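Local coordinates for endoribonuclease L-PSP/chorismate mutase-like domain-containing protein (PDB 3D01) that is of unknown function but belongs to the YjgF-like endoribonuclease L-PSP/chorismate mutase-like family and assembles as a trimer, at residues I[67-70]-I[71-74]; I[93-96]-I[97-100]; I[113-116]-I[117-120]. All coordinates share one frame; numbering follows the deposited sequence.

How the interactions relate
All three are local turns where a helix or strand begins. Interactions 1 and 3 start helices 70-91 and 118-133, and interaction 2 leads from the end of helix 70-91 into strand 99-110. Interactions 1 and 3 are neighbours, centres about 11 Å apart. Gln74 NE2 reaches Leu120 O at 2.9 Å, a probable hydrogen bond, and Val70 CG2 packs on Phe115 CE1 at 3.6 Å. Interaction 2 sits across the chain's centre, nearest atoms about 18 Å from interaction 1 and about 20 Å from interaction 3. Asp67 lines a pocket holding PG5, probably from the crystallisation liquor; side chains of Val68 and Val116 come about 5 and 4 Å from bound PG5.

Interaction 1: residues I[67-70]-I[71-74]; sequences DVDV and ASAQ
Asp69 and Ser72 meet where helix 70-91 begins, and hydrogen bonds carry most of the contact. Asp69 OD1 accepts from Ser72 N at 2.9 Å, a nearly straight bond with an N-H...O angle of 166°. The carboxylate gets there because CG is tucked between the backbone N and the carbonyl carbon (chi1 66°), which turns OD1 toward Ser72 N. Two backbone bonds follow: Ala73 N to Asp69 O at 3.0 Å and Gln74 N to Val70 O at 2.7 Å. A water adds a bridge, accepting from Asp69 N at 3.0 Å and bonding Ser72 OG at 2.9 Å, so the loop backbone and the serine hydroxyl are tied together beside the carboxylate.

The apolar contacts are lighter. Val68 CG2 lies 4.4 Å from Ala73 CB, while the CG1 branch of Val70 rests 3.8 Å from Gln74 CD. The amide of Gln74 has its partner in Leu120, which fastens this helix start to the neighbouring one. A side-chain acceptor on the third residue's N-H is the classic N-cap, here Asp69 opening helix 70-91.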
ATOM      1  N   ASP I  67      10.427 -21.627   8.319  1.00 16.40           N
ATOM      2  CA  ASP I  67      10.900 -21.420   9.687  1.00 16.54           C
ATOM      3  C   ASP I  67       9.756 -21.397  10.704  1.00 17.07           C
ATOM      4  O   ASP I  67       9.937 -21.768  11.875  1.00 16.70           O
ATOM      5  CB  ASP I  67      11.648 -20.106   9.745  1.00 15.82           C
ATOM      6  CG  ASP I  67      12.849 -20.093   8.828  1.00 16.82           C
ATOM      7  OD1 ASP I  67      13.724 -20.977   8.986  1.00 17.30           O
ATOM      8  OD2 ASP I  67      12.901 -19.221   7.948  1.00 17.41           O
ATOM      9  N   VAL I  68       8.593 -20.960  10.240  1.00 16.36           N
ATOM     10  CA  VAL I  68       7.405 -20.774  11.083  1.00 17.61           C
ATOM     11  C   VAL I  68       6.192 -21.339  10.388  1.00 18.22           C
ATOM     12  O   VAL I  68       6.096 -21.329   9.163  1.00 16.17           O
ATOM     13  CB  VAL I  68       7.182 -19.270  11.439  1.00 18.92           C
ATOM     14  CG1 VAL I  68       8.501 -18.715  12.005  1.00 20.30           C
ATOM     15  CG2 VAL I  68       6.773 -18.487  10.316  1.00 19.59           C
ATOM     16  N   ASP I  69       5.295 -21.880  11.195  1.00 18.33           N
ATOM     17  CA  ASP I  69       4.038 -22.412  10.701  1.00 18.85           C
ATOM     18  C   ASP I  69       2.925 -21.363  10.805  1.00 18.57           C
ATOM     19  O   ASP I  69       3.150 -20.262  11.284  1.00 18.01           O
ATOM     20  CB  ASP I  69       3.671 -23.712  11.449  1.00 19.63           C
ATOM     21  CG  ASP I  69       3.363 -23.528  12.954  1.00 21.33           C
ATOM     22  OD1 ASP I  69       3.256 -22.415  13.485  1.00 20.87           O
ATOM     23  OD2 ASP I  69       3.223 -24.590  13.619  1.00 28.07           O
ATOM     24  N   VAL I  70       1.718 -21.732  10.378  1.00 18.97           N
ATOM     25  CA  VAL I  70       0.648 -20.762  10.308  1.00 18.61           C
ATOM     26  C   VAL I  70       0.293 -20.243  11.710  1.00 18.43           C
ATOM     27  O   VAL I  70       0.102 -19.019  11.908  1.00 18.86           O
ATOM     28  CB  VAL I  70      -0.581 -21.293   9.554  1.00 18.27           C
ATOM     29  CG1 VAL I  70      -1.778 -20.334   9.743  1.00 17.08           C
ATOM     30  CG2 VAL I  70      -0.236 -21.464   8.060  1.00 18.37           C
ATOM     31  N   ALA I  71       0.212 -21.147  12.674  1.00 18.65           N
ATOM     32  CA  ALA I  71      -0.178 -20.729  14.031  1.00 19.04           C
ATOM     33  C   ALA I  71       0.826 -19.696  14.587  1.00 18.91           C
ATOM     34  O   ALA I  71       0.448 -18.646  15.119  1.00 19.32           O
ATOM     35  CB  ALA I  71      -0.290 -21.950  14.935  1.00 18.92           C
ATOM     36  N   SER I  72       2.119 -19.970  14.440  1.00 18.75           N
ATOM     37  CA  SER I  72       3.132 -19.024  14.914  1.00 18.38           C
ATOM     38  C   SER I  72       3.073 -17.679  14.159  1.00 17.29           C
ATOM     39  O   SER I  72       3.279 -16.617  14.735  1.00 17.82           O
ATOM     40  CB  SER I  72       4.525 -19.617  14.779  1.00 18.01           C
ATOM     41  OG  SER I  72       4.651 -20.737  15.622  1.00 20.28           O
ATOM     42  N   ALA I  73       2.824 -17.751  12.849  1.00 17.33           N
ATOM     43  CA  ALA I  73       2.690 -16.574  12.014  1.00 16.32           C
ATOM     44  C   ALA I  73       1.453 -15.762  12.415  1.00 15.91           C
ATOM     45  O   ALA I  73       1.490 -14.527  12.415  1.00 15.01           O
ATOM     46  CB  ALA I  73       2.610 -16.973  10.521  1.00 15.48           C
ATOM     47  N   GLN I  74       0.362 -16.442  12.759  1.00 16.53           N
ATOM     48  CA  GLN I  74      -0.813 -15.753  13.284  1.00 17.37           C
ATOM     49  C   GLN I  74      -0.494 -14.968  14.570  1.00 17.49           C
ATOM     50  O   GLN I  74      -0.953 -13.853  14.736  1.00 17.51           O
ATOM     51  CB  GLN I  74      -1.953 -16.735  13.532  1.00 17.58           C
ATOM     52  CG  GLN I  74      -2.618 -17.162  12.239  1.00 18.85           C
ATOM     53  CD  GLN I  74      -3.562 -18.334  12.391  1.00 19.52           C
ATOM     54  OE1 GLN I  74      -3.425 -19.159  13.308  1.00 22.87           O
ATOM     55  NE2 GLN I  74      -4.549 -18.419  11.483  1.00 20.51           N
TER
HETATM   56  O   HOH W   1       6.396 -22.356  13.907  1.00 21.90           O

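Interaction 2: residues I[93-96]-I[97-100]; sequences NGDL and SKIR
Asp95 and Lys98 face each other across a short 3-10 turn that joins helix 70-91, closed by a Schellman motif with Asn93 as its C-prime residue, to strand 99-110. Their side chains cross at a slant. The lysine passes over the aspartate, its CD 3.6 Å from Asp95 CB, and bends at its last torsion (chi4 139°) to bring NZ to Asp95 OD2 at 2.9 Å. This is a salt bridge, though weak as a hydrogen bond. The backbone adds a second tie: Lys98 N donates to Asp95 O at 3.1 Å, approaching from well above the carbonyl plane, 56° out of it. Ser97 OG also lies near the carboxylate, but its bonds go to Phe7 O and Ser11 OG on helix 3-21.

Leu96 and Ile99 behave differently: they lie side by side and point the same way. Their ends are pressed together, Leu96 CD2 to Ile99 CD1 at 3.5 Å, tighter than a usual carbon contact, with Val88 of helix 70-91 packing against both. Leu96 O takes a weak bond from Ile99 N at 3.3 Å. A water spans the turn exit, donating to Leu96 O at 3.1 Å and to Ile99 O at 2.9 Å.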
ATOM      1  N   ASN I  93      -3.518  10.531  21.712  1.00 29.72           N
ATOM      2  CA  ASN I  93      -3.241  11.044  23.054  1.00 31.12           C
ATOM      3  C   ASN I  93      -3.839  10.179  24.172  1.00 32.18           C
ATOM      4  O   ASN I  93      -4.346  10.697  25.175  1.00 32.56           O
ATOM      5  CB  ASN I  93      -3.710  12.508  23.155  1.00 32.22           C
ATOM      6  CG  ASN I  93      -2.986  13.427  22.166  1.00 34.92           C
ATOM      7  OD1 ASN I  93      -3.619  14.064  21.310  1.00 41.15           O
ATOM      8  ND2 ASN I  93      -1.660  13.478  22.261  1.00 37.67           N
ATOM      9  N   GLY I  94      -3.800   8.862  23.989  1.00 32.03           N
ATOM     10  CA  GLY I  94      -4.243   7.908  24.993  1.00 32.92           C
ATOM     11  C   GLY I  94      -5.610   7.289  24.757  1.00 33.75           C
ATOM     12  O   GLY I  94      -6.008   6.370  25.474  1.00 33.54           O
ATOM     13  N   ASP I  95      -6.305   7.760  23.728  1.00 34.83           N
ATOM     14  CA  ASP I  95      -7.711   7.454  23.507  1.00 35.89           C
ATOM     15  C   ASP I  95      -7.992   6.595  22.265  1.00 36.00           C
ATOM     16  O   ASP I  95      -8.283   7.129  21.189  1.00 36.66           O
ATOM     17  CB  ASP I  95      -8.457   8.787  23.338  1.00 37.49           C
ATOM     18  CG  ASP I  95      -9.416   9.097  24.456  1.00 40.33           C
ATOM     19  OD1 ASP I  95      -9.107   8.837  25.650  1.00 42.85           O
ATOM     20  OD2 ASP I  95     -10.484   9.659  24.102  1.00 45.64           O
ATOM     21  N   LEU I  96      -7.974   5.276  22.427  1.00 35.79           N
ATOM     22  CA  LEU I  96      -8.389   4.346  21.360  1.00 35.50           C
ATOM     23  C   LEU I  96      -9.892   4.427  20.996  1.00 35.15           C
ATOM     24  O   LEU I  96     -10.334   3.888  19.973  1.00 34.08           O
ATOM     25  CB  LEU I  96      -7.998   2.898  21.705  1.00 35.64           C
ATOM     26  CG  LEU I  96      -6.525   2.530  21.493  1.00 35.49           C
ATOM     27  CD1 LEU I  96      -6.214   1.139  22.093  1.00 35.75           C
ATOM     28  CD2 LEU I  96      -6.172   2.577  19.996  1.00 35.06           C
ATOM     29  N   SER I  97     -10.668   5.104  21.831  1.00 34.93           N
ATOM     30  CA  SER I  97     -12.081   5.324  21.548  1.00 34.52           C
ATOM     31  C   SER I  97     -12.295   6.379  20.461  1.00 33.81           C
ATOM     32  O   SER I  97     -13.406   6.505  19.923  1.00 33.64           O
ATOM     33  CB  SER I  97     -12.800   5.745  22.831  1.00 34.97           C
ATOM     34  OG  SER I  97     -12.123   6.826  23.448  1.00 37.43           O
ATOM     35  N   LYS I  98     -11.241   7.127  20.128  1.00 32.68           N
ATOM     36  CA  LYS I  98     -11.314   8.111  19.057  1.00 31.76           C
ATOM     37  C   LYS I  98     -11.036   7.495  17.673  1.00 30.08           C
ATOM     38  O   LYS I  98     -11.038   8.207  16.674  1.00 28.80           O
ATOM     39  CB  LYS I  98     -10.383   9.288  19.346  1.00 32.28           C
ATOM     40  CG  LYS I  98     -10.886  10.185  20.500  1.00 33.25           C
ATOM     41  CD  LYS I  98      -9.798  11.119  21.008  1.00 34.49           C
ATOM     42  CE  LYS I  98     -10.306  12.023  22.186  1.00 37.38           C
ATOM     43  NZ  LYS I  98      -9.290  12.173  23.286  1.00 40.67           N
ATOM     44  N   ILE I  99     -10.821   6.178  17.622  1.00 28.70           N
ATOM     45  CA  ILE I  99     -10.894   5.428  16.348  1.00 28.53           C
ATOM     46  C   ILE I  99     -12.312   5.420  15.837  1.00 28.38           C
ATOM     47  O   ILE I  99     -13.204   4.948  16.556  1.00 29.20           O
ATOM     48  CB  ILE I  99     -10.445   3.939  16.500  1.00 28.09           C
ATOM     49  CG1 ILE I  99      -8.964   3.853  16.901  1.00 28.42           C
ATOM     50  CG2 ILE I  99     -10.703   3.142  15.195  1.00 27.20           C
ATOM     51  CD1 ILE I  99      -8.536   2.483  17.429  1.00 29.06           C
ATOM     52  N   ARG I 100     -12.539   5.933  14.623  1.00 27.41           N
ATOM     53  CA  ARG I 100     -13.863   5.854  13.988  1.00 28.02           C
ATOM     54  C   ARG I 100     -14.026   4.586  13.174  1.00 26.84           C
ATOM     55  O   ARG I 100     -15.034   3.895  13.268  1.00 25.55           O
ATOM     56  CB  ARG I 100     -14.123   7.066  13.098  1.00 28.57           C
ATOM     57  CG  ARG I 100     -14.190   8.397  13.851  1.00 32.40           C
ATOM     58  CD  ARG I 100     -14.513   9.550  12.873  1.00 34.39           C
ATOM     59  NE  ARG I 100     -15.783   9.342  12.169  1.00 39.81           N
ATOM     60  CZ  ARG I 100     -16.998   9.606  12.673  1.00 42.79           C
ATOM     61  NH1 ARG I 100     -17.164  10.086  13.913  1.00 44.59           N
ATOM     62  NH2 ARG I 100     -18.072   9.371  11.924  1.00 43.89           N
TER
HETATM   63  O   HOH W   2     -13.240   3.256  18.940  1.00 45.04           O

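Interaction 3: residues I[113-116]-I[117-120]; sequences PEFV and EQHL
Gln118 folds back on Phe115 at the start of helix 118-133, where Glu117 takes the N-cap position and the preceding loop lies against a second subunit. From CB its CG is set anti to the carbonyl carbon, 4.0 Å from Phe115 CE2. The chain then bends (chi2 86°), carrying the amide back past the ring in the opposite direction, the amide and ring planes 65° apart. CD lies 3.8 Å from Phe115 O. OE1 comes to rest 3.4 Å from Val116 C. NE2 ends the chain, 3.7 Å from Phe115 CD2, and gives a weak, bent bond to Phe115 O at 3.0 Å, with an N-H...O angle of 127°. Its stronger partner is Ser111 OG, in the loop before it. Ser148 of the second subunit also bonds Phe115 O.

The backbone passes over the phenyl ring: Glu117 N stands 3.6 Å above one face of Phe115, over its centre, and the glutamate side chain crosses the phenylalanine at about a right angle. His119 stacks on Phe151 of the second subunit, which places this helix start at the trimer interface. Val116 O lies at the edge of the imidazole, near its plane, with His119 CE1 3.5 Å away.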
ATOM      1  N   PRO I 113       7.790 -19.622  -1.538  1.00 15.04           N
ATOM      2  CA  PRO I 113       6.869 -19.540  -2.668  1.00 15.26           C
ATOM      3  C   PRO I 113       5.774 -20.603  -2.705  1.00 14.90           C
ATOM      4  O   PRO I 113       4.792 -20.427  -3.416  1.00 16.19           O
ATOM      5  CB  PRO I 113       7.794 -19.642  -3.876  1.00 15.15           C
ATOM      6  CG  PRO I 113       9.148 -19.199  -3.346  1.00 17.46           C
ATOM      7  CD  PRO I 113       9.175 -19.839  -1.997  1.00 16.10           C
ATOM      8  N   GLU I 114       5.955 -21.699  -1.978  1.00 14.43           N
ATOM      9  CA  GLU I 114       4.916 -22.731  -1.821  1.00 15.31           C
ATOM     10  C   GLU I 114       3.898 -22.374  -0.738  1.00 15.20           C
ATOM     11  O   GLU I 114       2.854 -23.022  -0.639  1.00 15.19           O
ATOM     12  CB  GLU I 114       5.534 -24.098  -1.529  1.00 15.18           C
ATOM     13  CG  GLU I 114       6.407 -24.628  -2.648  1.00 16.47           C
ATOM     14  CD  GLU I 114       7.690 -23.823  -2.848  1.00 16.44           C
ATOM     15  OE1 GLU I 114       8.359 -23.495  -1.833  1.00 18.09           O
ATOM     16  OE2 GLU I 114       8.050 -23.559  -4.040  1.00 18.42           O
ATOM     17  N   PHE I 115       4.207 -21.357   0.066  1.00 15.59           N
ATOM     18  CA  PHE I 115       3.294 -20.952   1.133  1.00 15.29           C
ATOM     19  C   PHE I 115       2.231 -20.019   0.560  1.00 15.64           C
ATOM     20  O   PHE I 115       2.576 -18.981  -0.021  1.00 15.07           O
ATOM     21  CB  PHE I 115       3.994 -20.326   2.311  1.00 15.27           C
ATOM     22  CG  PHE I 115       3.037 -19.918   3.361  1.00 14.82           C
ATOM     23  CD1 PHE I 115       2.344 -20.905   4.071  1.00 13.37           C
ATOM     24  CD2 PHE I 115       2.727 -18.575   3.569  1.00 13.65           C
ATOM     25  CE1 PHE I 115       1.419 -20.562   5.031  1.00 14.15           C
ATOM     26  CE2 PHE I 115       1.780 -18.230   4.519  1.00 15.01           C
ATOM     27  CZ  PHE I 115       1.141 -19.204   5.245  1.00 14.22           C
ATOM     28  N   VAL I 116       0.953 -20.406   0.716  1.00 14.74           N
ATOM     29  CA  VAL I 116      -0.149 -19.691   0.061  1.00 15.36           C
ATOM     30  C   VAL I 116      -1.335 -19.416   1.001  1.00 15.69           C
ATOM     31  O   VAL I 116      -2.472 -19.273   0.561  1.00 16.75           O
ATOM     32  CB  VAL I 116      -0.592 -20.459  -1.232  1.00 15.50           C
ATOM     33  CG1 VAL I 116       0.509 -20.412  -2.269  1.00 16.44           C
ATOM     34  CG2 VAL I 116      -1.015 -21.920  -0.903  1.00 15.87           C
ATOM     35  N   GLU I 117      -1.060 -19.325   2.291  1.00 15.49           N
ATOM     36  CA  GLU I 117      -2.107 -19.057   3.283  1.00 16.19           C
ATOM     37  C   GLU I 117      -1.825 -17.766   4.040  1.00 15.23           C
ATOM     38  O   GLU I 117      -2.090 -17.638   5.244  1.00 15.10           O
ATOM     39  CB  GLU I 117      -2.261 -20.250   4.227  1.00 15.93           C
ATOM     40  CG  GLU I 117      -2.825 -21.454   3.520  1.00 18.64           C
ATOM     41  CD  GLU I 117      -2.747 -22.711   4.358  1.00 21.77           C
ATOM     42  OE1 GLU I 117      -1.698 -23.020   4.935  1.00 29.22           O
ATOM     43  OE2 GLU I 117      -3.731 -23.436   4.384  1.00 29.75           O
ATOM     44  N   GLN I 118      -1.356 -16.775   3.302  1.00 14.59           N
ATOM     45  CA  GLN I 118      -1.121 -15.461   3.885  1.00 14.76           C
ATOM     46  C   GLN I 118      -2.403 -14.834   4.460  1.00 15.05           C
ATOM     47  O   GLN I 118      -2.348 -14.098   5.432  1.00 16.48           O
ATOM     48  CB  GLN I 118      -0.468 -14.504   2.904  1.00 15.85           C
ATOM     49  CG  GLN I 118       0.938 -14.887   2.441  1.00 14.77           C
ATOM     50  CD  GLN I 118       0.957 -15.835   1.262  1.00 15.35           C
ATOM     51  OE1 GLN I 118      -0.099 -16.262   0.761  1.00 12.53           O
ATOM     52  NE2 GLN I 118       2.170 -16.146   0.774  1.00 14.03           N
ATOM     53  N   HIS I 119      -3.539 -15.125   3.846  1.00 15.23           N
ATOM     54  CA  HIS I 119      -4.859 -14.670   4.382  1.00 15.80           C
ATOM     55  C   HIS I 119      -5.096 -15.216   5.790  1.00 15.85           C
ATOM     56  O   HIS I 119      -5.546 -14.489   6.675  1.00 16.34           O
ATOM     57  CB  HIS I 119      -6.008 -15.030   3.447  1.00 16.23           C
ATOM     58  CG  HIS I 119      -6.077 -16.485   3.111  1.00 17.18           C
ATOM     59  ND1 HIS I 119      -5.073 -17.150   2.432  1.00 16.63           N
ATOM     60  CD2 HIS I 119      -7.036 -17.404   3.352  1.00 20.56           C
ATOM     61  CE1 HIS I 119      -5.417 -18.416   2.285  1.00 20.57           C
ATOM     62  NE2 HIS I 119      -6.598 -18.597   2.843  1.00 19.46           N
ATOM     63  N   LEU I 120      -4.756 -16.481   6.017  1.00 16.12           N
ATOM     64  CA  LEU I 120      -4.914 -17.087   7.335  1.00 16.00           C
ATOM     65  C   LEU I 120      -3.984 -16.440   8.351  1.00 16.28           C
ATOM     66  O   LEU I 120      -4.338 -16.280   9.547  1.00 15.98           O
ATOM     67  CB  LEU I 120      -4.634 -18.572   7.245  1.00 16.11           C
ATOM     68  CG  LEU I 120      -5.576 -19.323   6.310  1.00 17.77           C
ATOM     69  CD1 LEU I 120      -5.351 -20.834   6.517  1.00 18.47           C
ATOM     70  CD2 LEU I 120      -7.007 -18.906   6.525  1.00 18.98           C
TER